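Local coordinates for Mannose/sialic acid-binding lectin (Polygonatum cyrtonema, PDB 3A0C), which probably binds mannose and related sugars as a bulb-type lectin of the beta-prism II fold, with anti-HIV activity, at residues L55-H58 with N62-I65; I65-Q68 with V72-Q75. All blocks are in the same frame, centred on the assembly; numbering follows the deposited sequence.

Contact 1. Residues L55-H58 with N62-I65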
ATOM      1  N   LEU A  55     -14.652  -8.180  -0.280  1.00 16.86           N
ATOM      2  CA  LEU A  55     -13.751  -7.999   0.848  1.00 16.89           C
ATOM      3  C   LEU A  55     -13.682  -6.506   1.098  1.00 16.50           C
ATOM      4  O   LEU A  55     -13.175  -5.757   0.275  1.00 19.64           O
ATOM      5  CB  LEU A  55     -12.354  -8.535   0.518  1.00 17.10           C
ATOM      6  CG  LEU A  55     -11.327  -8.314   1.637  1.00 17.17           C
ATOM      7  CD1 LEU A  55     -11.346  -9.476   2.624  1.00 13.56           C
ATOM      8  CD2 LEU A  55      -9.954  -8.149   1.022  1.00 15.72           C
ATOM      9  N   THR A  56     -14.194  -6.068   2.235  1.00 16.61           N
ATOM     10  CA  THR A  56     -14.201  -4.660   2.550  1.00 14.38           C
ATOM     11  C   THR A  56     -13.226  -4.336   3.670  1.00 14.09           C
ATOM     12  O   THR A  56     -13.174  -5.046   4.676  1.00 14.27           O
ATOM     13  CB  THR A  56     -15.613  -4.205   2.992  1.00 14.36           C
ATOM     14  OG1 THR A  56     -16.574  -4.576   2.000  1.00 15.18           O
ATOM     15  CG2 THR A  56     -15.658  -2.714   3.178  1.00 12.98           C
ATOM     16  N   LEU A  57     -12.429  -3.284   3.474  1.00 13.09           N
ATOM     17  CA  LEU A  57     -11.523  -2.813   4.519  1.00 13.33           C
ATOM     18  C   LEU A  57     -12.168  -1.516   5.059  1.00 13.84           C
ATOM     19  O   LEU A  57     -12.190  -0.499   4.381  1.00 12.39           O
ATOM     20  CB  LEU A  57     -10.119  -2.516   3.969  1.00 13.58           C
ATOM     21  CG  LEU A  57      -9.146  -1.877   4.982  1.00 13.16           C
ATOM     22  CD1 LEU A  57      -8.973  -2.797   6.164  1.00 13.44           C
ATOM     23  CD2 LEU A  57      -7.803  -1.600   4.345  1.00 12.61           C
ATOM     24  N   HIS A  58     -12.713  -1.568   6.268  1.00 16.01           N
ATOM     25  CA  HIS A  58     -13.366  -0.410   6.878  1.00 17.86           C
ATOM     26  C   HIS A  58     -12.367   0.626   7.369  1.00 19.96           C
ATOM     27  O   HIS A  58     -11.183   0.330   7.534  1.00 21.97           O
ATOM     28  CB  HIS A  58     -14.236  -0.863   8.052  1.00 16.99           C
ATOM     29  CG  HIS A  58     -15.338  -1.789   7.654  1.00 18.10           C
ATOM     30  ND1 HIS A  58     -16.407  -1.377   6.890  1.00 18.06           N
ATOM     31  CD2 HIS A  58     -15.513  -3.114   7.868  1.00 17.87           C
ATOM     32  CE1 HIS A  58     -17.195  -2.411   6.649  1.00 19.07           C
ATOM     33  NE2 HIS A  58     -16.675  -3.478   7.231  1.00 18.41           N
ATOM     34  N   ASN A  62     -10.711  -2.802  10.273  1.00 12.47           N
ATOM     35  CA  ASN A  62     -11.273  -4.138  10.242  1.00 12.31           C
ATOM     36  C   ASN A  62     -11.495  -4.591   8.806  1.00 12.94           C
ATOM     37  O   ASN A  62     -12.145  -3.903   8.026  1.00 13.89           O
ATOM     38  CB  ASN A  62     -12.591  -4.183  11.042  1.00 10.89           C
ATOM     39  CG  ASN A  62     -13.090  -5.605  11.281  1.00 10.68           C
ATOM     40  OD1 ASN A  62     -12.301  -6.512  11.529  1.00 11.76           O
ATOM     41  ND2 ASN A  62     -14.393  -5.797  11.220  1.00 11.93           N
ATOM     42  N   LEU A  63     -10.932  -5.749   8.463  1.00 14.07           N
ATOM     43  CA  LEU A  63     -11.065  -6.324   7.129  1.00 15.26           C
ATOM     44  C   LEU A  63     -12.138  -7.423   7.212  1.00 15.78           C
ATOM     45  O   LEU A  63     -11.959  -8.423   7.917  1.00 17.72           O
ATOM     46  CB  LEU A  63      -9.728  -6.908   6.697  1.00 13.58           C
ATOM     47  CG  LEU A  63      -9.660  -7.410   5.265  1.00 13.00           C
ATOM     48  CD1 LEU A  63      -9.881  -6.268   4.283  1.00 12.10           C
ATOM     49  CD2 LEU A  63      -8.308  -8.038   5.069  1.00 13.61           C
ATOM     50  N   VAL A  64     -13.241  -7.242   6.488  1.00 16.10           N
ATOM     51  CA  VAL A  64     -14.363  -8.174   6.538  1.00 14.25           C
ATOM     52  C   VAL A  64     -14.831  -8.739   5.197  1.00 14.77           C
ATOM     53  O   VAL A  64     -14.787  -8.048   4.178  1.00 15.09           O
ATOM     54  CB  VAL A  64     -15.573  -7.468   7.199  1.00 14.27           C
ATOM     55  CG1 VAL A  64     -16.702  -8.459   7.461  1.00 12.64           C
ATOM     56  CG2 VAL A  64     -15.119  -6.757   8.468  1.00 13.22           C
ATOM     57  N   ILE A  65     -15.271 -10.000   5.204  1.00 14.73           N
ATOM     58  CA  ILE A  65     -15.805 -10.633   3.998  1.00 15.52           C
ATOM     59  C   ILE A  65     -17.321 -10.725   4.218  1.00 16.33           C
ATOM     60  O   ILE A  65     -17.771 -11.281   5.210  1.00 15.86           O
ATOM     61  CB  ILE A  65     -15.238 -12.071   3.760  1.00 15.61           C
ATOM     62  CG1 ILE A  65     -13.789 -12.011   3.265  1.00 14.65           C
ATOM     63  CG2 ILE A  65     -16.081 -12.807   2.707  1.00 15.22           C
ATOM     64  CD1 ILE A  65     -13.161 -13.380   3.049  1.00 12.67           C
TER
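The side chain of L55 lies against L63 and I65 on one face of the hairpin, a clear example of how paired antiparallel strands gather their apolar groups. With CG anti to the backbone N (chi1 177°), the branch beyond CB is carried along the face shared by L55, L57, L63 and I65. CG reaches CD1 of L63 at 3.6 Å. At the tip the methyls divide the work: CD1 rests 3.6 Å from CG1 of I65 and also touches CG of L63, while CD2 stays against CD1 of L63. CD1 of L63 also lies 3.8 Å from CB of L57, whose side chain runs at about a right angle to that of L63. L87 of strand 86-89 and F32 extend this apolar layer, and W103 of the second subunit packs on L63.

The backbone fixes the register. T56 and V64 form a hydrogen-bonded pair, each N giving a nearly straight bond of 2.8 Å to the other's O, and H58 N reaches N62 O at 3.0 Å near the turn. On the other face, the H58 ring meets CG2 of V64 in its plane, with CD2 3.7 Å from that methyl, while CG2 of T56 sits over one ring face, displaced toward the rim. NE2, on the same edge as CD2, is hydrogen-bonded to the hydroxyl of Y66, which helps to fix the rotation of the ring.

H58, N60, N62, V64 and Y66 follow the spacing of the QxDxNxVxY mannose-binding motif of bulb-type lectins, with histidine and asparagine in place of its glutamine and aspartate. The arrangement is consistent with a variant of the sugar-site hairpin of the beta-prism II fold.

Contact 2. Residues I65-Q68 with V72-Q75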
ATOM      1  N   ILE A  65     -15.271 -10.000   5.204  1.00 14.73           N
ATOM      2  CA  ILE A  65     -15.805 -10.633   3.998  1.00 15.52           C
ATOM      3  C   ILE A  65     -17.321 -10.725   4.218  1.00 16.33           C
ATOM      4  O   ILE A  65     -17.771 -11.281   5.210  1.00 15.86           O
ATOM      5  CB  ILE A  65     -15.238 -12.071   3.760  1.00 15.61           C
ATOM      6  CG1 ILE A  65     -13.789 -12.011   3.265  1.00 14.65           C
ATOM      7  CG2 ILE A  65     -16.081 -12.807   2.707  1.00 15.22           C
ATOM      8  CD1 ILE A  65     -13.161 -13.380   3.049  1.00 12.67           C
ATOM      9  N   TYR A  66     -18.097 -10.157   3.301  1.00 17.48           N
ATOM     10  CA  TYR A  66     -19.553 -10.167   3.397  1.00 19.19           C
ATOM     11  C   TYR A  66     -20.135 -10.960   2.220  1.00 21.40           C
ATOM     12  O   TYR A  66     -19.629 -10.872   1.104  1.00 22.48           O
ATOM     13  CB  TYR A  66     -20.093  -8.733   3.321  1.00 19.37           C
ATOM     14  CG  TYR A  66     -19.773  -7.812   4.485  1.00 16.63           C
ATOM     15  CD1 TYR A  66     -20.487  -7.885   5.678  1.00 16.28           C
ATOM     16  CD2 TYR A  66     -18.782  -6.840   4.373  1.00 17.27           C
ATOM     17  CE1 TYR A  66     -20.223  -7.009   6.737  1.00 15.71           C
ATOM     18  CE2 TYR A  66     -18.506  -5.956   5.427  1.00 16.36           C
ATOM     19  CZ  TYR A  66     -19.226  -6.047   6.606  1.00 16.30           C
ATOM     20  OH  TYR A  66     -18.923  -5.209   7.662  1.00 15.37           O
ATOM     21  N   ASP A  67     -21.193 -11.731   2.443  1.00 22.72           N
ATOM     22  CA  ASP A  67     -21.779 -12.462   1.326  1.00 23.39           C
ATOM     23  C   ASP A  67     -22.677 -11.484   0.597  1.00 25.39           C
ATOM     24  O   ASP A  67     -22.621 -10.288   0.843  1.00 26.35           O
ATOM     25  CB  ASP A  67     -22.599 -13.667   1.795  1.00 25.18           C
ATOM     26  CG  ASP A  67     -23.798 -13.272   2.639  1.00 26.25           C
ATOM     27  OD1 ASP A  67     -24.219 -12.100   2.573  1.00 29.62           O
ATOM     28  OD2 ASP A  67     -24.331 -14.137   3.364  1.00 27.57           O
ATOM     29  N   GLN A  68     -23.523 -11.986  -0.288  1.00 28.08           N
ATOM     30  CA  GLN A  68     -24.416 -11.117  -1.047  1.00 28.93           C
ATOM     31  C   GLN A  68     -25.547 -10.575  -0.184  1.00 28.80           C
ATOM     32  O   GLN A  68     -26.180  -9.581  -0.548  1.00 29.31           O
ATOM     33  CB  GLN A  68     -24.990 -11.874  -2.250  1.00 31.36           C
ATOM     34  CG  GLN A  68     -25.308 -10.990  -3.445  1.00 34.36           C
ATOM     35  CD  GLN A  68     -25.643 -11.798  -4.698  1.00 36.08           C
ATOM     36  OE1 GLN A  68     -26.632 -12.531  -4.737  1.00 37.22           O
ATOM     37  NE2 GLN A  68     -24.810 -11.666  -5.723  1.00 37.68           N
ATOM     38  N   VAL A  72     -21.626 -11.476   7.770  1.00 21.55           N
ATOM     39  CA  VAL A  72     -20.195 -11.481   8.101  1.00 20.57           C
ATOM     40  C   VAL A  72     -19.639 -12.886   8.007  1.00 18.50           C
ATOM     41  O   VAL A  72     -19.725 -13.655   8.950  1.00 18.62           O
ATOM     42  CB  VAL A  72     -19.926 -10.959   9.531  1.00 20.79           C
ATOM     43  CG1 VAL A  72     -18.421 -11.034   9.846  1.00 19.54           C
ATOM     44  CG2 VAL A  72     -20.434  -9.531   9.662  1.00 21.53           C
ATOM     45  N   ILE A  73     -19.063 -13.209   6.859  1.00 18.93           N
ATOM     46  CA  ILE A  73     -18.497 -14.533   6.609  1.00 18.90           C
ATOM     47  C   ILE A  73     -17.102 -14.723   7.225  1.00 19.63           C
ATOM     48  O   ILE A  73     -16.743 -15.831   7.630  1.00 20.90           O
ATOM     49  CB  ILE A  73     -18.395 -14.796   5.082  1.00 18.06           C
ATOM     50  CG1 ILE A  73     -19.790 -14.756   4.446  1.00 17.26           C
ATOM     51  CG2 ILE A  73     -17.688 -16.106   4.815  1.00 19.54           C
ATOM     52  CD1 ILE A  73     -20.782 -15.683   5.041  1.00 14.32           C
ATOM     53  N   TRP A  74     -16.336 -13.635   7.312  1.00 18.13           N
ATOM     54  CA  TRP A  74     -14.964 -13.673   7.821  1.00 16.91           C
ATOM     55  C   TRP A  74     -14.525 -12.244   8.168  1.00 17.16           C
ATOM     56  O   TRP A  74     -14.993 -11.284   7.558  1.00 17.48           O
ATOM     57  CB  TRP A  74     -14.057 -14.255   6.727  1.00 16.07           C
ATOM     58  CG  TRP A  74     -12.592 -14.364   7.032  1.00 16.19           C
ATOM     59  CD1 TRP A  74     -11.943 -15.454   7.521  1.00 15.72           C
ATOM     60  CD2 TRP A  74     -11.584 -13.361   6.811  1.00 16.85           C
ATOM     61  NE1 TRP A  74     -10.594 -15.201   7.617  1.00 17.71           N
ATOM     62  CE2 TRP A  74     -10.348 -13.923   7.188  1.00 17.91           C
ATOM     63  CE3 TRP A  74     -11.610 -12.043   6.330  1.00 17.30           C
ATOM     64  CZ2 TRP A  74      -9.145 -13.213   7.102  1.00 18.12           C
ATOM     65  CZ3 TRP A  74     -10.420 -11.342   6.244  1.00 17.09           C
ATOM     66  CH2 TRP A  74      -9.203 -11.928   6.629  1.00 16.67           C
ATOM     67  N   GLN A  75     -13.628 -12.111   9.141  1.00 16.89           N
ATOM     68  CA  GLN A  75     -13.139 -10.802   9.558  1.00 17.64           C
ATOM     69  C   GLN A  75     -11.857 -10.943  10.361  1.00 16.56           C
ATOM     70  O   GLN A  75     -11.669 -11.920  11.078  1.00 16.32           O
ATOM     71  CB  GLN A  75     -14.179 -10.087  10.425  1.00 19.84           C
ATOM     72  CG  GLN A  75     -14.407 -10.765  11.760  1.00 24.58           C
ATOM     73  CD  GLN A  75     -15.453 -10.071  12.594  1.00 28.45           C
ATOM     74  OE1 GLN A  75     -15.329  -8.883  12.887  1.00 31.93           O
ATOM     75  NE2 GLN A  75     -16.497 -10.808  12.987  1.00 30.20           N
TER
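I65 meets both I73 and W74, and this double pairing places a classic beta bulge in the hairpin. Its N gives a bond of 2.7 Å to the O of W74. Its O accepts from two successive amides of the other strand: I73 N, at 2.8 Å, and W74 N, which is weakly bound at 3.5 Å. The extra residue is accommodated by I73, whose near-helical backbone (phi -80°, psi -31°) lets its own N-H and that of W74 converge on one carbonyl.

Side chains wrap this backbone junction. CG1 of I65 comes within 3.8 Å of CE3 in the W74 indole, and the extended end of the chain (chi2 178°) brings CD1 against both CE3 and CB of the same residue. The other branch, CG2, meets CB of I73 at 3.9 Å, and CG1 of I73 reaches on to CB of D67, 4.0 Å away. Beyond the bulge, Y66 and V72 lie side by side and point the same way, CE1 of the ring 3.9 Å from CG2 of the valine.

Further out, OD1 of D67 accepts a hydrogen bond from R71 N, tying together the loop between the strands, while S44 packs on I65 and W74 and T46 on I73.

The chemistry divides cleanly: main-chain amides supply every hydrogen bond between the two segments, and the side-chain contacts across it are mainly apolar. The carbonyl of I65, shared by two amides, marks the one-residue shift in register, after which Y66 pairs with V72.

The two contacts are successive hairpins of one four-stranded antiparallel sheet, and strand 63-66 serves both, with I65 as the common residue. Contact 1 is buried, nearer the middle of the chain, and keeps a regular register; contact 2 lies at the surface on outermost strand 72-75 and is bulged. Leucines dominate the packing of the inner hairpin, whereas isoleucine, aromatic and valine groups supply that of the outer one. Methyl CG1 of V64 lies against W74 O, and N62 ND2 approaches Q75 OE1 without bonding, so the two hairpins also meet through the side chains of V64 and N62.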